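Side-chain contacts in secreted protein (Streptomyces lividans TK24, PDB 5LXZ), which probably acts as a secreted copper-radical oxidase of the galactose oxidase-like AA5 family, built round a Kelch-type propeller: residues E7-A11 against N12-E16; I498-P501 against P502-R506. The protein carries 1 engineered substitution. All coordinates share one frame; numbering follows the deposited sequence.

Interaction 1: residues E7-A11 against N12-E16; sequences EYKAA and NGKWE
Gly13 N donates to Lys9 O across 2.8 Å where helix 6-12 ends, and the positive phi of Gly13 (66°) turns the chain out of the helix and into strand 14-18. Tyr8 O receives two weak bonds from one residue, Asn12: the backbone N at 2.8 Å and ND2 at 3.1 Å. The amide of Asn12 thus folds back over the last turn instead of pointing outward, its CG being anti to the carbonyl carbon (chi1 -65°). In that pose ND2 stands 3.3 Å above the centre of the Tyr8 ring, while CB makes a CH-pi contact with the same ring at 4.1 Å from its centroid. Amide and ring are neither stacked nor perpendicular, their planes lying 41° apart. The strand entered here is the outer strand of a four-stranded propeller blade whose other three strands, 462-466, 472-476 and 496-500, come from much later in the chain. This is the ring closure of a galactose oxidase-like propeller, with the N-terminus completing the last blade. Lys9 and Lys14 run side by side in the same direction, touching through their methylenes with CD to CD at 3.8 Å. Their like-charged ends stay apart, NZ to NZ being 6.6 Å, and both find acceptors on Asn4: Lys14 NZ bonds its OD1, and Lys9 NZ reaches its backbone O more weakly.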
loop_
_atom_site.group_PDB
_atom_site.type_symbol
_atom_site.label_atom_id
_atom_site.label_comp_id
_atom_site.label_asym_id
_atom_site.label_seq_id
_atom_site.Cartn_x
_atom_site.Cartn_y
_atom_site.Cartn_z
ATOM N N GLU A 7 13.933 -33.189 0.434
ATOM C CA GLU A 7 12.701 -33.451 -0.294
ATOM C C GLU A 7 11.599 -32.404 0.018
ATOM O O GLU A 7 10.926 -31.903 -0.917
ATOM C CB GLU A 7 12.195 -34.893 -0.045
ATOM C CG GLU A 7 11.977 -35.324 1.420
ATOM C CD GLU A 7 13.208 -35.906 2.149
ATOM O OE1 GLU A 7 14.396 -35.631 1.769
ATOM O OE2 GLU A 7 12.968 -36.640 3.145
ATOM N N TYR A 8 11.462 -32.082 1.298
ATOM C CA TYR A 8 10.456 -31.115 1.735
ATOM C C TYR A 8 10.775 -29.738 1.125
ATOM O O TYR A 8 9.889 -29.059 0.564
ATOM C CB TYR A 8 10.410 -31.034 3.246
ATOM C CG TYR A 8 9.308 -30.138 3.738
ATOM C CD1 TYR A 8 8.049 -30.617 3.997
ATOM C CD2 TYR A 8 9.542 -28.773 3.886
ATOM C CE1 TYR A 8 7.040 -29.767 4.434
ATOM C CE2 TYR A 8 8.554 -27.932 4.328
ATOM C CZ TYR A 8 7.311 -28.410 4.555
ATOM O OH TYR A 8 6.301 -27.585 4.974
ATOM N N LYS A 9 12.038 -29.337 1.223
ATOM C CA LYS A 9 12.459 -28.028 0.699
ATOM C C LYS A 9 12.313 -27.955 -0.803
ATOM O O LYS A 9 11.931 -26.919 -1.378
ATOM C CB LYS A 9 13.879 -27.706 1.132
ATOM C CG LYS A 9 13.967 -27.528 2.641
ATOM C CD LYS A 9 15.326 -27.101 3.135
ATOM C CE LYS A 9 16.392 -28.117 2.749
ATOM N NZ LYS A 9 17.662 -27.939 3.517
ATOM N N ALA A 10 12.612 -29.052 -1.488
ATOM C CA ALA A 10 12.424 -29.065 -2.954
ATOM C C ALA A 10 10.978 -28.841 -3.395
ATOM O O ALA A 10 10.746 -28.305 -4.497
ATOM C CB ALA A 10 12.932 -30.378 -3.544
ATOM N N ALA A 11 10.027 -29.214 -2.548
ATOM C CA ALA A 11 8.617 -29.047 -2.828
ATOM C C ALA A 11 8.079 -27.716 -2.245
ATOM O O ALA A 11 7.175 -27.126 -2.823
ATOM C CB ALA A 11 7.837 -30.203 -2.280
ATOM N N ASN A 12 8.647 -27.254 -1.127
ATOM C CA ASN A 12 7.986 -26.216 -0.312
ATOM C C ASN A 12 8.818 -24.982 -0.038
ATOM O O ASN A 12 8.296 -24.030 0.522
ATOM C CB ASN A 12 7.532 -26.827 1.006
ATOM C CG ASN A 12 6.483 -27.863 0.796
ATOM O OD1 ASN A 12 5.408 -27.561 0.302
ATOM N ND2 ASN A 12 6.798 -29.125 1.113
ATOM N N GLY A 13 10.089 -25.015 -0.389
ATOM C CA GLY A 13 11.033 -23.990 0.021
ATOM C C GLY A 13 11.293 -23.968 1.507
ATOM O O GLY A 13 11.013 -24.935 2.215
ATOM N N LYS A 14 11.830 -22.852 1.988
ATOM C CA LYS A 14 12.279 -22.749 3.381
ATOM C C LYS A 14 12.302 -21.300 3.818
ATOM O O LYS A 14 12.721 -20.446 3.030
ATOM C CB LYS A 14 13.695 -23.327 3.541
ATOM C CG LYS A 14 14.194 -23.218 4.980
ATOM C CD LYS A 14 15.402 -24.076 5.351
ATOM C CE LYS A 14 15.997 -23.588 6.672
ATOM N NZ LYS A 14 15.074 -23.714 7.843
ATOM N N TRP A 15 11.869 -21.054 5.036
ATOM C CA TRP A 15 11.909 -19.730 5.662
ATOM C C TRP A 15 13.029 -19.658 6.665
ATOM O O TRP A 15 13.317 -20.666 7.363
ATOM C CB TRP A 15 10.599 -19.482 6.412
ATOM C CG TRP A 15 9.397 -19.352 5.540
ATOM C CD1 TRP A 15 8.608 -20.334 5.051
ATOM C CD2 TRP A 15 8.859 -18.135 5.052
ATOM N NE1 TRP A 15 7.574 -19.815 4.285
ATOM C CE2 TRP A 15 7.718 -18.444 4.275
ATOM C CE3 TRP A 15 9.228 -16.803 5.217
ATOM C CZ2 TRP A 15 6.943 -17.445 3.675
ATOM C CZ3 TRP A 15 8.438 -15.819 4.646
ATOM C CH2 TRP A 15 7.323 -16.147 3.892
ATOM N N GLU A 16 13.632 -18.494 6.788
ATOM C CA GLU A 16 14.632 -18.258 7.829
ATOM C C GLU A 16 14.407 -16.881 8.411
ATOM O O GLU A 16 14.211 -15.928 7.665
ATOM C CB GLU A 16 16.025 -18.327 7.232
ATOM C CG GLU A 16 17.165 -18.076 8.231
ATOM C CD GLU A 16 18.571 -18.218 7.650
ATOM O OE1 GLU A 16 18.734 -18.304 6.413
ATOM O OE2 GLU A 16 19.528 -18.227 8.458
#

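Interaction 2: residues I498-P501 against P502-R506; sequences IYTP and PYLYR
Pro501 and Tyr503 pack side by side in a local, buried contact where strand 496-500 of a propeller blade runs out into a short 3-10 segment. The pyrrolidine ring lies over one face of the phenol, with Pro501 CB 3.8 Å from the ring centroid and only 12° off the normal, a nearly centred CH-pi contact. Pro501 CG continues the cover to Tyr503 CZ at 3.7 Å. Tyr503 takes the crowded position, CG between backbone N and carbonyl carbon (chi1 59°), which brings its ring back beside Pro501, two residues earlier. Its hydroxyl is bonded to Gly470 O, fixing the far end. With an alanine in place of Tyr503, the Pro501 ring would probably lose its aromatic cover and Gly470 O this hydroxyl partner. Thr500 CG2 touches two side chains, lying 3.4 Å from Tyr505 CE2 and 3.7 Å from Leu504 CB, while OG1 serves Arg471 NE. Near the turn's start, Pro502 CD sits 3.4 Å from Tyr499 OH, approaching that ring obliquely, the hydroxyl itself being hydrogen-bonded to Asn12 O. The backbone is gripped by Leu504 N on Pro501 O at 3.1 Å, almost straight at the hydrogen (170°) though the donor stands above the carbonyl plane. With Tyr505 N bonded to Pro502 O at 2.8 Å, consecutive i to i+3 bonds result, and the torsions of Pro502 and Tyr503 mark the first as a type I beta turn.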
loop_
_atom_site.group_PDB
_atom_site.type_symbol
_atom_site.label_atom_id
_atom_site.label_comp_id
_atom_site.label_asym_id
_atom_site.label_seq_id
_atom_site.Cartn_x
_atom_site.Cartn_y
_atom_site.Cartn_z
ATOM N N ILE A 498 13.536 -14.313 5.448
ATOM C CA ILE A 498 13.812 -14.599 4.049
ATOM C C ILE A 498 13.169 -15.898 3.669
ATOM O O ILE A 498 13.352 -16.899 4.383
ATOM C CB ILE A 498 15.308 -14.729 3.830
ATOM C CG1 ILE A 498 15.981 -13.474 4.298
ATOM C CG2 ILE A 498 15.653 -15.033 2.378
ATOM C CD1 ILE A 498 15.594 -12.258 3.594
ATOM N N TYR A 499 12.420 -15.896 2.588
ATOM C CA TYR A 499 11.863 -17.096 2.033
ATOM C C TYR A 499 12.666 -17.505 0.817
ATOM O O TYR A 499 12.879 -16.732 -0.126
ATOM C CB TYR A 499 10.374 -16.923 1.666
ATOM C CG TYR A 499 9.782 -18.167 1.045
ATOM C CD1 TYR A 499 9.657 -19.331 1.788
ATOM C CD2 TYR A 499 9.420 -18.198 -0.286
ATOM C CE1 TYR A 499 9.143 -20.470 1.222
ATOM C CE2 TYR A 499 8.865 -19.322 -0.867
ATOM C CZ TYR A 499 8.790 -20.496 -0.122
ATOM O OH TYR A 499 8.249 -21.595 -0.738
ATOM N N THR A 500 13.074 -18.776 0.783
ATOM C CA THR A 500 13.766 -19.353 -0.352
ATOM C C THR A 500 12.775 -20.290 -1.047
ATOM O O THR A 500 12.370 -21.315 -0.464
ATOM C CB THR A 500 14.987 -20.172 0.122
ATOM O OG1 THR A 500 15.917 -19.312 0.758
ATOM C CG2 THR A 500 15.675 -20.824 -1.037
ATOM N N PRO A 501 12.350 -19.972 -2.261
ATOM C CA PRO A 501 11.287 -20.769 -2.884
ATOM C C PRO A 501 11.812 -22.161 -3.335
ATOM O O PRO A 501 13.013 -22.351 -3.423
ATOM C CB PRO A 501 10.852 -19.919 -4.110
ATOM C CG PRO A 501 11.270 -18.527 -3.707
ATOM C CD PRO A 501 12.541 -18.679 -2.956
ATOM N N PRO A 502 10.909 -23.056 -3.680
ATOM C CA PRO A 502 11.319 -24.408 -4.110
ATOM C C PRO A 502 12.317 -24.387 -5.254
ATOM O O PRO A 502 13.197 -25.259 -5.346
ATOM C CB PRO A 502 10.008 -25.000 -4.587
ATOM C CG PRO A 502 8.946 -24.316 -3.788
ATOM C CD PRO A 502 9.450 -22.925 -3.591
ATOM N N TYR A 503 12.226 -23.381 -6.137
ATOM C CA TYR A 503 13.102 -23.331 -7.310
ATOM C C TYR A 503 14.585 -23.173 -7.018
ATOM O O TYR A 503 15.407 -23.352 -7.940
ATOM C CB TYR A 503 12.589 -22.319 -8.358
ATOM C CG TYR A 503 12.428 -20.843 -7.954
ATOM C CD1 TYR A 503 13.382 -20.191 -7.208
ATOM C CD2 TYR A 503 11.347 -20.118 -8.394
ATOM C CE1 TYR A 503 13.256 -18.861 -6.857
ATOM C CE2 TYR A 503 11.208 -18.767 -8.061
ATOM C CZ TYR A 503 12.164 -18.157 -7.297
ATOM O OH TYR A 503 12.014 -16.815 -6.964
ATOM N N LEU A 504 14.955 -22.863 -5.774
ATOM C CA LEU A 504 16.348 -22.836 -5.404
ATOM C C LEU A 504 16.819 -24.115 -4.722
ATOM O O LEU A 504 17.983 -24.177 -4.327
ATOM C CB LEU A 504 16.652 -21.643 -4.550
ATOM C CG LEU A 504 16.426 -20.298 -5.265
ATOM C CD1 LEU A 504 16.973 -19.171 -4.438
ATOM C CD2 LEU A 504 16.985 -20.249 -6.685
ATOM N N TYR A 505 15.942 -25.100 -4.639
ATOM C CA TYR A 505 16.241 -26.447 -4.045
ATOM C C TYR A 505 16.174 -27.549 -5.064
ATOM O O TYR A 505 15.725 -28.672 -4.762
ATOM C CB TYR A 505 15.268 -26.717 -2.904
ATOM C CG TYR A 505 15.549 -25.876 -1.709
ATOM C CD1 TYR A 505 16.660 -26.141 -0.886
ATOM C CD2 TYR A 505 14.740 -24.775 -1.368
ATOM C CE1 TYR A 505 16.949 -25.365 0.207
ATOM C CE2 TYR A 505 15.012 -24.013 -0.246
ATOM C CZ TYR A 505 16.135 -24.283 0.537
ATOM O OH TYR A 505 16.473 -23.551 1.652
ATOM N N ARG A 506 16.650 -27.219 -6.258
ATOM C CA ARG A 506 16.494 -28.023 -7.464
ATOM C C ARG A 506 17.900 -28.193 -8.057
ATOM O O ARG A 506 18.885 -28.204 -7.309
ATOM C CB ARG A 506 15.493 -27.321 -8.406
ATOM C CG ARG A 506 14.162 -28.042 -8.470
ATOM C CD ARG A 506 13.009 -27.095 -8.216
ATOM N NE ARG A 506 11.869 -27.738 -7.571
ATOM C CZ ARG A 506 10.659 -27.199 -7.544
ATOM N NH1 ARG A 506 10.469 -26.016 -8.124
ATOM N NH2 ARG A 506 9.643 -27.823 -6.951
#

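How the interactions relate
Both contacts lie at the same end of two neighbouring strands of the last propeller blade, the antiparallel pair 14-18 and 496-500: interaction 1 leads into one strand and interaction 2 leads out of the other. Interaction 1 is a surface contact, built on one sound backbone bond, several weak ones and paired lysine chains at a helix end; interaction 2 is buried and mostly apolar, proline and threonine carbons meeting tyrosine rings. They touch directly. Tyr499 OH probably bonds Asn12 O at 2.7 Å, Thr500 N probably bonds Lys14 O at 2.8 Å, and Trp15 packs on the Tyr499 ring. Tyr505, from the turn, also touches Lys9 and Lys14.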